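Local coordinates for protein cytochrome c, 1 heme-binding site (PDB 4RLR) that carries a single heme, probably as an electron-transfer protein, and is essential in its bacterium for accepting electrons from an electrode, at residues A[56-61]-A[65-70]; A[69-74]-A[107-112]; A[112-115]-A[121-124]. One frame throughout, in Å; residues are numbered along the deposited sequence.

Interaction 1 (A[56-61]-A[65-70]). With HEM (protoporphyrin IX containing Fe), chain B.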
loop_
_atom_site.group_PDB
_atom_site.type_symbol
_atom_site.label_atom_id
_atom_site.label_comp_id
_atom_site.label_asym_id
_atom_site.label_seq_id
_atom_site.Cartn_x
_atom_site.Cartn_y
_atom_site.Cartn_z
ATOM N N PHE A 56 1.667 -7.920 -2.381
ATOM C CA PHE A 56 0.342 -8.519 -2.590
ATOM C C PHE A 56 -0.656 -7.483 -3.149
ATOM O O PHE A 56 -1.551 -7.807 -3.971
ATOM C CB PHE A 56 -0.150 -9.106 -1.248
ATOM C CG PHE A 56 -1.473 -9.852 -1.305
ATOM C CD1 PHE A 56 -2.691 -9.159 -1.229
ATOM C CD2 PHE A 56 -1.507 -11.232 -1.369
ATOM C CE1 PHE A 56 -3.886 -9.826 -1.254
ATOM C CE2 PHE A 56 -2.719 -11.907 -1.396
ATOM C CZ PHE A 56 -3.902 -11.198 -1.339
ATOM N N TYR A 57 -0.462 -6.241 -2.715
ATOM C CA TYR A 57 -1.364 -5.128 -2.989
ATOM C C TYR A 57 -0.881 -4.234 -4.131
ATOM O O TYR A 57 -1.394 -3.145 -4.335
ATOM C CB TYR A 57 -1.520 -4.317 -1.703
ATOM C CG TYR A 57 -2.108 -5.187 -0.623
ATOM C CD1 TYR A 57 -3.485 -5.377 -0.543
ATOM C CD2 TYR A 57 -1.281 -5.871 0.295
ATOM C CE1 TYR A 57 -4.039 -6.195 0.435
ATOM C CE2 TYR A 57 -1.828 -6.691 1.272
ATOM C CZ TYR A 57 -3.198 -6.862 1.326
ATOM O OH TYR A 57 -3.746 -7.671 2.268
ATOM N N THR A 58 0.087 -4.706 -4.895
ATOM C CA THR A 58 0.595 -3.915 -5.996
ATOM C C THR A 58 0.231 -4.561 -7.330
ATOM O O THR A 58 -0.747 -4.154 -7.909
ATOM C CB THR A 58 2.083 -3.594 -5.849
ATOM O OG1 THR A 58 2.844 -4.796 -5.880
ATOM C CG2 THR A 58 2.332 -2.831 -4.537
ATOM N N ALA A 59 0.997 -5.526 -7.821
ATOM C CA ALA A 59 0.668 -6.177 -9.098
ATOM C C ALA A 59 -0.341 -7.328 -8.990
ATOM O O ALA A 59 -1.187 -7.524 -9.884
ATOM C CB ALA A 59 1.934 -6.689 -9.750
ATOM N N TRP A 60 -0.232 -8.125 -7.918
ATOM C CA TRP A 60 -1.000 -9.360 -7.826
ATOM C C TRP A 60 -0.829 -9.951 -6.435
ATOM O O TRP A 60 0.270 -9.926 -5.891
ATOM C CB TRP A 60 -0.500 -10.361 -8.880
ATOM C CG TRP A 60 -1.213 -11.672 -8.830
ATOM C CD1 TRP A 60 -2.371 -12.001 -9.458
ATOM C CD2 TRP A 60 -0.795 -12.836 -8.113
ATOM N NE1 TRP A 60 -2.722 -13.293 -9.152
ATOM C CE2 TRP A 60 -1.758 -13.832 -8.341
ATOM C CE3 TRP A 60 0.303 -13.129 -7.286
ATOM C CZ2 TRP A 60 -1.678 -15.091 -7.751
ATOM C CZ3 TRP A 60 0.391 -14.381 -6.724
ATOM C CH2 TRP A 60 -0.594 -15.342 -6.956
ATOM N N PRO A 61 -1.903 -10.497 -5.861
ATOM C CA PRO A 61 -3.287 -10.629 -6.362
ATOM C C PRO A 61 -4.212 -9.390 -6.236
ATOM O O PRO A 61 -5.189 -9.311 -6.996
ATOM C CB PRO A 61 -3.850 -11.777 -5.510
ATOM C CG PRO A 61 -2.681 -12.444 -4.908
ATOM C CD PRO A 61 -1.690 -11.360 -4.693
ATOM N N ALA A 65 -4.259 -1.967 -5.367
ATOM C CA ALA A 65 -4.844 -1.511 -4.090
ATOM C C ALA A 65 -3.994 -0.475 -3.346
ATOM O O ALA A 65 -4.519 0.520 -2.829
ATOM C CB ALA A 65 -5.154 -2.703 -3.163
ATOM N N LEU A 66 -2.686 -0.701 -3.292
ATOM C CA LEU A 66 -1.805 0.230 -2.607
ATOM C C LEU A 66 -1.832 1.571 -3.316
ATOM O O LEU A 66 -1.802 2.639 -2.671
ATOM C CB LEU A 66 -0.389 -0.324 -2.597
ATOM C CG LEU A 66 0.681 0.511 -1.925
ATOM C CD1 LEU A 66 0.365 0.660 -0.459
ATOM C CD2 LEU A 66 2.027 -0.133 -2.132
ATOM N N MET A 67 -1.887 1.513 -4.647
ATOM C CA MET A 67 -1.953 2.724 -5.464
ATOM C C MET A 67 -3.278 3.461 -5.230
ATOM O O MET A 67 -3.282 4.678 -4.990
ATOM C CB MET A 67 -1.703 2.411 -6.949
ATOM C CG MET A 67 -0.308 1.827 -7.245
ATOM S SD MET A 67 -0.140 0.054 -6.768
ATOM C CE MET A 67 0.044 -0.741 -8.368
ATOM N N ARG A 68 -4.390 2.728 -5.225
ATOM C CA ARG A 68 -5.696 3.319 -4.936
ATOM C C ARG A 68 -5.778 3.950 -3.538
ATOM O O ARG A 68 -6.342 5.027 -3.376
ATOM C CB ARG A 68 -6.805 2.293 -5.083
ATOM C CG ARG A 68 -7.042 1.830 -6.530
ATOM C CD ARG A 68 -8.354 1.123 -6.631
ATOM N NE ARG A 68 -8.301 -0.193 -6.022
ATOM C CZ ARG A 68 -7.694 -1.245 -6.558
ATOM N NH1 ARG A 68 -7.068 -1.134 -7.734
ATOM N NH2 ARG A 68 -7.706 -2.406 -5.917
ATOM N N ARG A 69 -5.236 3.280 -2.525
ATOM C CA ARG A 69 -5.473 3.732 -1.170
ATOM C C ARG A 69 -4.537 4.885 -0.827
ATOM O O ARG A 69 -4.911 5.770 -0.038
ATOM C CB ARG A 69 -5.344 2.595 -0.169
ATOM C CG ARG A 69 -6.368 1.457 -0.328
ATOM C CD ARG A 69 -7.782 1.947 -0.668
ATOM N NE ARG A 69 -8.774 0.868 -0.611
ATOM C CZ ARG A 69 -9.292 0.384 0.514
ATOM N NH1 ARG A 69 -8.910 0.854 1.704
ATOM N NH2 ARG A 69 -10.184 -0.592 0.467
ATOM N N LEU A 70 -3.333 4.893 -1.415
ATOM C CA LEU A 70 -2.411 6.003 -1.180
ATOM C C LEU A 70 -2.600 7.230 -2.123
ATOM O O LEU A 70 -1.939 8.280 -1.938
ATOM C CB LEU A 70 -0.959 5.533 -1.201
ATOM C CG LEU A 70 -0.501 4.644 -0.035
ATOM C CD1 LEU A 70 0.996 4.494 -0.100
ATOM C CD2 LEU A 70 -0.957 5.184 1.331
HETATM C CHA HEM B . -6.787 -0.994 4.484
HETATM C CHB HEM B . -2.419 0.587 3.154
HETATM C CHC HEM B . -2.198 2.894 7.380
HETATM C CHD HEM B . -6.234 0.852 8.940
HETATM C C1A HEM B . -5.662 -0.681 3.747
HETATM C C2A HEM B . -5.480 -1.038 2.367
HETATM C C3A HEM B . -4.276 -0.607 1.988
HETATM C C4A HEM B . -3.664 0.038 3.117
HETATM C CMA HEM B . -3.615 -0.770 0.614
HETATM C CAA HEM B . -6.529 -1.781 1.525
HETATM C CBA HEM B . -6.388 -3.301 1.565
HETATM C CGA HEM B . -7.384 -3.870 0.565
HETATM O O1A HEM B . -7.115 -3.905 -0.654
HETATM O O2A HEM B . -8.468 -4.283 0.994
HETATM C C1B HEM B . -1.978 1.348 4.208
HETATM C C2B HEM B . -0.756 2.086 4.219
HETATM C C3B HEM B . -0.688 2.736 5.379
HETATM C C4B HEM B . -1.883 2.422 6.124
HETATM C CMB HEM B . 0.225 2.015 3.052
HETATM C CAB HEM B . 0.406 3.685 5.877
HETATM C CBB HEM B . 0.804 4.665 5.026
HETATM C C1C HEM B . -3.243 2.504 8.167
HETATM C C2C HEM B . -3.436 2.953 9.523
HETATM C C3C HEM B . -4.556 2.372 9.984
HETATM C C4C HEM B . -5.099 1.587 8.895
HETATM C CMC HEM B . -2.437 3.873 10.264
HETATM C CAC HEM B . -5.262 2.512 11.364
HETATM C CBC HEM B . -5.237 3.675 12.052
HETATM C C1D HEM B . -6.727 0.130 7.891
HETATM C C2D HEM B . -7.909 -0.684 7.985
HETATM C C3D HEM B . -8.090 -1.273 6.592
HETATM C C4D HEM B . -6.996 -0.740 5.810
HETATM C CMD HEM B . -8.766 -0.904 9.256
HETATM C CAD HEM B . -9.194 -2.225 6.119
HETATM C CBD HEM B . -10.498 -1.468 5.900
HETATM C CGD HEM B . -10.340 -0.626 4.660
HETATM O O1D HEM B . -10.207 -1.147 3.529
HETATM O O2D HEM B . -10.342 0.603 4.812
HETATM N NA HEM B . -4.549 0.001 4.177
HETATM N NB HEM B . -2.656 1.587 5.373
HETATM N NC HEM B . -4.297 1.691 7.803
HETATM N ND HEM B . -6.215 0.081 6.604
HETATM FE FE HEM B . -4.336 0.838 5.987
#
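Leu66 holds CG anti to its backbone N (chi1 180°), while Thr58 places CG2 anti to its carbonyl carbon; the two branched ends therefore lie side by side, pointing the same way, with Leu66 CD2 3.6 Å from Thr58 CG2. The hydroxyl of Thr58 turns elsewhere, bonding to the carbonyl of Ile55. Alongside this pair, the backbone N of Leu66 donates to Tyr57 O at 3.0 Å, almost straight at 171°, and so ties the loop 56-61 to the first turn of helix 65-70. Met67, bent at chi2 and chi3, curls its methyl back until CE is 3.5 Å from Thr58 O.

The Tyr57 ring presents its edge to the helix: Ala65 CB lies there, near the ring plane, 4.1 Å from Tyr57 CD1, while Phe56 CD1 sits over the centre of one face. The heme packs on the same helix. Ala65 CB lies 3.4 Å from propionate atom O1A, and Leu66 CD1 and Leu70 CD2 both pack on the methyl CMB. Heme-binding Arg69, kinked at chi2 (-40°), lays one guanidinium face over CAA, the first carbon of the propionate that ends in O1A, and turns its edge to the carboxylate of the second propionate. There O1D is gripped by NH1 at 3.0 Å and by NH2 at 3.1 Å, and NH1 adds a weak bond to O2D and another weak one to Asn83 OD1. A leucine in place of Arg69 would probably leave this propionate without its charged mate and with more freedom to turn.

The chemistry is thus divided: two leucines of the helix share one heme methyl, and one cation meets a heme acid. The arginine's two N-H donors on O1D probably steady this propionate and partly balance its charge.

Interaction 2 (A[69-74]-A[107-112]). With HEM (protoporphyrin IX containing Fe), chain B.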
loop_
_atom_site.group_PDB
_atom_site.type_symbol
_atom_site.label_atom_id
_atom_site.label_comp_id
_atom_site.label_asym_id
_atom_site.label_seq_id
_atom_site.Cartn_x
_atom_site.Cartn_y
_atom_site.Cartn_z
ATOM N N ARG A 69 -5.236 3.280 -2.525
ATOM C CA ARG A 69 -5.473 3.732 -1.170
ATOM C C ARG A 69 -4.537 4.885 -0.827
ATOM O O ARG A 69 -4.911 5.770 -0.038
ATOM C CB ARG A 69 -5.344 2.595 -0.169
ATOM C CG ARG A 69 -6.368 1.457 -0.328
ATOM C CD ARG A 69 -7.782 1.947 -0.668
ATOM N NE ARG A 69 -8.774 0.868 -0.611
ATOM C CZ ARG A 69 -9.292 0.384 0.514
ATOM N NH1 ARG A 69 -8.910 0.854 1.704
ATOM N NH2 ARG A 69 -10.184 -0.592 0.467
ATOM N N LEU A 70 -3.333 4.893 -1.415
ATOM C CA LEU A 70 -2.411 6.003 -1.180
ATOM C C LEU A 70 -2.600 7.230 -2.123
ATOM O O LEU A 70 -1.939 8.280 -1.938
ATOM C CB LEU A 70 -0.959 5.533 -1.201
ATOM C CG LEU A 70 -0.501 4.644 -0.035
ATOM C CD1 LEU A 70 0.996 4.494 -0.100
ATOM C CD2 LEU A 70 -0.957 5.184 1.331
ATOM N N ASP A 71 -3.501 7.123 -3.095
ATOM C CA ASP A 71 -3.638 8.186 -4.089
ATOM C C ASP A 71 -4.085 9.494 -3.419
ATOM O O ASP A 71 -4.966 9.484 -2.550
ATOM C CB ASP A 71 -4.618 7.807 -5.187
ATOM C CG ASP A 71 -4.451 8.678 -6.434
ATOM O OD1 ASP A 71 -3.432 8.522 -7.130
ATOM O OD2 ASP A 71 -5.342 9.510 -6.706
ATOM N N ASP A 72 -3.462 10.604 -3.822
ATOM C CA ASP A 72 -3.788 11.923 -3.242
ATOM C C ASP A 72 -5.033 12.524 -3.872
ATOM O O ASP A 72 -5.619 13.465 -3.329
ATOM C CB ASP A 72 -2.606 12.906 -3.315
ATOM C CG ASP A 72 -2.146 13.213 -4.743
ATOM O OD1 ASP A 72 -2.884 12.943 -5.701
ATOM O OD2 ASP A 72 -1.013 13.745 -4.901
ATOM N N GLY A 73 -5.433 11.971 -5.011
ATOM C CA GLY A 73 -6.677 12.349 -5.645
ATOM C C GLY A 73 -6.577 13.469 -6.674
ATOM O O GLY A 73 -7.529 14.216 -6.847
ATOM N N LYS A 74 -5.451 13.597 -7.374
ATOM C CA LYS A 74 -5.352 14.568 -8.478
ATOM C C LYS A 74 -5.316 13.853 -9.842
ATOM O O LYS A 74 -5.898 14.321 -10.838
ATOM C CB LYS A 74 -4.121 15.439 -8.304
ATOM N N GLY A 107 6.799 1.904 -9.345
ATOM C CA GLY A 107 7.147 1.956 -10.759
ATOM C C GLY A 107 6.138 2.812 -11.499
ATOM O O GLY A 107 6.338 4.018 -11.656
ATOM N N VAL A 108 5.047 2.195 -11.938
ATOM C CA VAL A 108 3.930 2.920 -12.520
ATOM C C VAL A 108 2.760 2.962 -11.512
ATOM O O VAL A 108 2.385 1.930 -10.985
ATOM C CB VAL A 108 3.495 2.276 -13.874
ATOM C CG1 VAL A 108 2.239 2.919 -14.423
ATOM C CG2 VAL A 108 4.611 2.405 -14.918
ATOM N N TRP A 109 2.191 4.140 -11.255
ATOM C CA TRP A 109 1.029 4.277 -10.361
ATOM C C TRP A 109 -0.284 3.781 -10.987
ATOM O O TRP A 109 -1.230 4.543 -11.171
ATOM C CB TRP A 109 0.889 5.723 -9.914
ATOM C CG TRP A 109 0.215 5.910 -8.566
ATOM C CD1 TRP A 109 -0.983 6.522 -8.313
ATOM C CD2 TRP A 109 0.716 5.469 -7.291
ATOM N NE1 TRP A 109 -1.253 6.495 -6.951
ATOM C CE2 TRP A 109 -0.220 5.856 -6.310
ATOM C CE3 TRP A 109 1.872 4.797 -6.886
ATOM C CZ2 TRP A 109 -0.026 5.583 -4.940
ATOM C CZ3 TRP A 109 2.062 4.530 -5.528
ATOM C CH2 TRP A 109 1.123 4.914 -4.585
ATOM N N ASN A 110 -0.369 2.487 -11.275
ATOM C CA ASN A 110 -1.559 1.946 -11.913
ATOM C C ASN A 110 -2.687 1.650 -10.908
ATOM O O ASN A 110 -2.510 0.852 -9.987
ATOM C CB ASN A 110 -1.193 0.681 -12.685
ATOM C CG ASN A 110 -2.256 0.281 -13.699
ATOM O OD1 ASN A 110 -3.453 0.275 -13.413
ATOM N ND2 ASN A 110 -1.809 -0.055 -14.907
ATOM N N LEU A 111 -3.853 2.265 -11.111
ATOM C CA LEU A 111 -4.972 2.107 -10.196
ATOM C C LEU A 111 -5.951 0.999 -10.571
ATOM O O LEU A 111 -6.949 0.788 -9.861
ATOM C CB LEU A 111 -5.765 3.408 -10.092
ATOM C CG LEU A 111 -5.055 4.735 -9.842
ATOM C CD1 LEU A 111 -6.086 5.781 -9.429
ATOM C CD2 LEU A 111 -4.018 4.629 -8.766
ATOM N N LYS A 112 -5.700 0.304 -11.679
ATOM C CA LYS A 112 -6.644 -0.666 -12.171
ATOM C C LYS A 112 -6.688 -1.909 -11.321
ATOM O O LYS A 112 -5.775 -2.180 -10.541
ATOM C CB LYS A 112 -6.286 -1.100 -13.584
ATOM C CG LYS A 112 -6.513 -0.051 -14.635
ATOM C CD LYS A 112 -5.872 -0.471 -15.952
ATOM C CE LYS A 112 -5.926 0.665 -16.966
ATOM N NZ LYS A 112 -5.425 0.218 -18.300
HETATM C CHA HEM B . -6.787 -0.994 4.484
HETATM C CHB HEM B . -2.419 0.587 3.154
HETATM C CHC HEM B . -2.198 2.894 7.380
HETATM C CHD HEM B . -6.234 0.852 8.940
HETATM C C1A HEM B . -5.662 -0.681 3.747
HETATM C C2A HEM B . -5.480 -1.038 2.367
HETATM C C3A HEM B . -4.276 -0.607 1.988
HETATM C C4A HEM B . -3.664 0.038 3.117
HETATM C CMA HEM B . -3.615 -0.770 0.614
HETATM C CAA HEM B . -6.529 -1.781 1.525
HETATM C CBA HEM B . -6.388 -3.301 1.565
HETATM C CGA HEM B . -7.384 -3.870 0.565
HETATM O O1A HEM B . -7.115 -3.905 -0.654
HETATM O O2A HEM B . -8.468 -4.283 0.994
HETATM C C1B HEM B . -1.978 1.348 4.208
HETATM C C2B HEM B . -0.756 2.086 4.219
HETATM C C3B HEM B . -0.688 2.736 5.379
HETATM C C4B HEM B . -1.883 2.422 6.124
HETATM C CMB HEM B . 0.225 2.015 3.052
HETATM C CAB HEM B . 0.406 3.685 5.877
HETATM C CBB HEM B . 0.804 4.665 5.026
HETATM C C1C HEM B . -3.243 2.504 8.167
HETATM C C2C HEM B . -3.436 2.953 9.523
HETATM C C3C HEM B . -4.556 2.372 9.984
HETATM C C4C HEM B . -5.099 1.587 8.895
HETATM C CMC HEM B . -2.437 3.873 10.264
HETATM C CAC HEM B . -5.262 2.512 11.364
HETATM C CBC HEM B . -5.237 3.675 12.052
HETATM C C1D HEM B . -6.727 0.130 7.891
HETATM C C2D HEM B . -7.909 -0.684 7.985
HETATM C C3D HEM B . -8.090 -1.273 6.592
HETATM C C4D HEM B . -6.996 -0.740 5.810
HETATM C CMD HEM B . -8.766 -0.904 9.256
HETATM C CAD HEM B . -9.194 -2.225 6.119
HETATM C CBD HEM B . -10.498 -1.468 5.900
HETATM C CGD HEM B . -10.340 -0.626 4.660
HETATM O O1D HEM B . -10.207 -1.147 3.529
HETATM O O2D HEM B . -10.342 0.603 4.812
HETATM N NA HEM B . -4.549 0.001 4.177
HETATM N NB HEM B . -2.656 1.587 5.373
HETATM N NC HEM B . -4.297 1.691 7.803
HETATM N ND HEM B . -6.215 0.081 6.604
HETATM FE FE HEM B . -4.336 0.838 5.987
#
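Asp71 and Trp109 supply the polar part of this contact. The indole N-H, from NE1, reaches Asp71 OD1 at 3.0 Å, a bond bent to 131° that uses the anti lone pair of the oxygen. The acid meets the indole at its edge, and ring and carboxylate are nearly coplanar, 27° apart. Leu111 CD2 flanks Asp71 OD1 at 4.3 Å. The second oxygen, OD2, accepts Gly73 N at 3.0 Å from above the carboxylate plane; this Asx turn fixes the rotation of the group in the turn that follows Leu70. Gly73 turns there with a positive phi, where a CB would run into the carbonyl before it.

Apolar contact follows the same edge of the indole. Leu70 CB stands 3.9 Å from Trp109 CZ2, close to the ring plane. With CG anti to the backbone N (chi1 -153°), Trp109 sends its ring inward from the loop toward the helix.

Trp109 is wedged between helices: Leu99 and Phe102 of helix 92-106 and Met67 of helix 65-70 touch it, and Lys103 makes a cation-pi contact. The loop following helix 92-106 is thereby fastened to Leu70 and Asp71.

Interaction 3 (A[112-115]-A[121-124])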
loop_
_atom_site.group_PDB
_atom_site.type_symbol
_atom_site.label_atom_id
_atom_site.label_comp_id
_atom_site.label_asym_id
_atom_site.label_seq_id
_atom_site.Cartn_x
_atom_site.Cartn_y
_atom_site.Cartn_z
ATOM N N LYS A 112 -5.700 0.304 -11.679
ATOM C CA LYS A 112 -6.644 -0.666 -12.171
ATOM C C LYS A 112 -6.688 -1.909 -11.321
ATOM O O LYS A 112 -5.775 -2.180 -10.541
ATOM C CB LYS A 112 -6.286 -1.100 -13.584
ATOM C CG LYS A 112 -6.513 -0.051 -14.635
ATOM C CD LYS A 112 -5.872 -0.471 -15.952
ATOM C CE LYS A 112 -5.926 0.665 -16.966
ATOM N NZ LYS A 112 -5.425 0.218 -18.300
ATOM N N LYS A 113 -7.761 -2.661 -11.514
ATOM C CA LYS A 113 -8.039 -3.892 -10.771
ATOM C C LYS A 113 -7.667 -5.078 -11.659
ATOM O O LYS A 113 -7.493 -4.915 -12.872
ATOM C CB LYS A 113 -9.523 -3.945 -10.337
ATOM C CG LYS A 113 -9.770 -3.172 -9.044
ATOM C CD LYS A 113 -11.210 -3.116 -8.637
ATOM C CE LYS A 113 -11.389 -2.207 -7.419
ATOM N N TRP A 114 -7.547 -6.261 -11.059
ATOM C CA TRP A 114 -6.896 -7.386 -11.726
ATOM C C TRP A 114 -7.538 -7.757 -13.095
ATOM O O TRP A 114 -6.824 -7.965 -14.070
ATOM C CB TRP A 114 -6.859 -8.614 -10.811
ATOM C CG TRP A 114 -6.407 -9.859 -11.481
ATOM C CD1 TRP A 114 -7.176 -10.942 -11.791
ATOM C CD2 TRP A 114 -5.091 -10.161 -11.932
ATOM N NE1 TRP A 114 -6.415 -11.901 -12.403
ATOM C CE2 TRP A 114 -5.131 -11.448 -12.500
ATOM C CE3 TRP A 114 -3.870 -9.469 -11.912
ATOM C CZ2 TRP A 114 -4.020 -12.046 -13.046
ATOM C CZ3 TRP A 114 -2.766 -10.081 -12.440
ATOM C CH2 TRP A 114 -2.849 -11.359 -13.005
ATOM N N PRO A 115 -8.875 -7.823 -13.159
ATOM C CA PRO A 115 -9.540 -8.237 -14.399
ATOM C C PRO A 115 -9.377 -7.246 -15.562
ATOM O O PRO A 115 -9.645 -7.611 -16.704
ATOM C CB PRO A 115 -11.013 -8.304 -13.991
ATOM C CG PRO A 115 -11.019 -8.370 -12.526
ATOM C CD PRO A 115 -9.849 -7.599 -12.077
ATOM N N GLU A 121 1.186 -3.873 -18.611
ATOM C CA GLU A 121 1.070 -2.928 -17.503
ATOM C C GLU A 121 1.652 -3.560 -16.246
ATOM O O GLU A 121 2.377 -2.916 -15.497
ATOM C CB GLU A 121 -0.392 -2.547 -17.284
ATOM C CG GLU A 121 -0.980 -1.747 -18.421
ATOM C CD GLU A 121 -2.409 -1.322 -18.170
ATOM O OE1 GLU A 121 -3.330 -2.185 -18.173
ATOM O OE2 GLU A 121 -2.611 -0.110 -17.963
ATOM N N LEU A 122 1.336 -4.835 -16.037
ATOM C CA LEU A 122 1.925 -5.615 -14.949
ATOM C C LEU A 122 3.434 -5.572 -15.008
ATOM O O LEU A 122 4.092 -5.554 -13.967
ATOM C CB LEU A 122 1.435 -7.069 -14.973
ATOM C CG LEU A 122 -0.036 -7.295 -14.606
ATOM C CD1 LEU A 122 -0.529 -8.671 -15.068
ATOM C CD2 LEU A 122 -0.272 -7.133 -13.123
ATOM N N ASN A 123 4.008 -5.537 -16.203
ATOM C CA ASN A 123 5.464 -5.547 -16.296
ATOM C C ASN A 123 6.084 -4.294 -15.687
ATOM O O ASN A 123 7.231 -4.297 -15.279
ATOM C CB ASN A 123 5.925 -5.700 -17.751
ATOM C CG ASN A 123 5.512 -7.038 -18.374
ATOM O OD1 ASN A 123 5.475 -8.081 -17.702
ATOM N ND2 ASN A 123 5.232 -7.016 -19.674
ATOM N N ALA A 124 5.313 -3.224 -15.613
ATOM C CA ALA A 124 5.857 -1.918 -15.269
ATOM C C ALA A 124 5.904 -1.707 -13.760
ATOM O O ALA A 124 6.393 -0.673 -13.277
ATOM C CB ALA A 124 5.025 -0.847 -15.906
HETATM O O HOH W 1 -5.778 -2.285 -19.124
#
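Lys112 and Glu121 cross at about a right angle, and the meeting point is a salt bridge. The lysine chain is extended beyond CG and carries NZ to 2.9 Å from Glu121 OE2, approaching on the syn side, 15° out of the carboxylate plane. A weaker bond, 3.2 Å long, runs from the same NZ to OE1 of Glu121, so the ammonium straddles both oxygens. One water closes a small ring around the pair: it accepts from Lys112 NZ at 2.7 Å and donates to Glu121 OE1 at 2.6 Å. OE2 has a second, weak donor in Asn110 ND2, and the same amide takes the backbone N of Lys112 on its OD1, which links the two ends of the bridge through one side chain. With this many donors around it, the carboxylate is likely to stay ionised.

Trp114 and Leu122 also cross at about a right angle, but by apolar contact. Trp114 starts away from the helix at CB; with CG anti to its backbone N (chi1 171°), the six-membered end of the indole is carried round to Leu122. CZ3 of Trp114 is 3.7 Å from CD1 of Leu122 and 3.9 Å from its CD2, so the fork of the leucine receives the corner of the ring. CD1 comes in obliquely. Both residues also touch a crystal neighbour, and their exact setting may owe something to the lattice.

The contact lies at the surface. It folds the short stretch 112-115, which opens a 3-10 turn at Trp114, back against helix 119-123, the last helix of the chain. From the loop before helix 65-70, Ala59 packs on Leu122, and Trp60 meets the Trp114 ring edge-to-face.

The three contacts run from the heme outward to the surface of a fold of helices and loops without strands. Centres of interactions 1 and 2 are about 9 Å apart, of 2 and 3 about 12 Å, and of 1 and 3 about 10 Å. Interactions 1 and 2 share helix 65-70, with Arg69 and Leu70, and both touch the heme; interaction 2 begins on the chain where interaction 1 ends, and interaction 3 follows from Lys112, which it shares with interaction 2. Arg68 stitches the first pair, giving NH1 to Leu111 O, a probable hydrogen bond. The loop after helix 92-106 thus links the heme-facing helix to the final helix 119-123, joining pocket and C-terminal region.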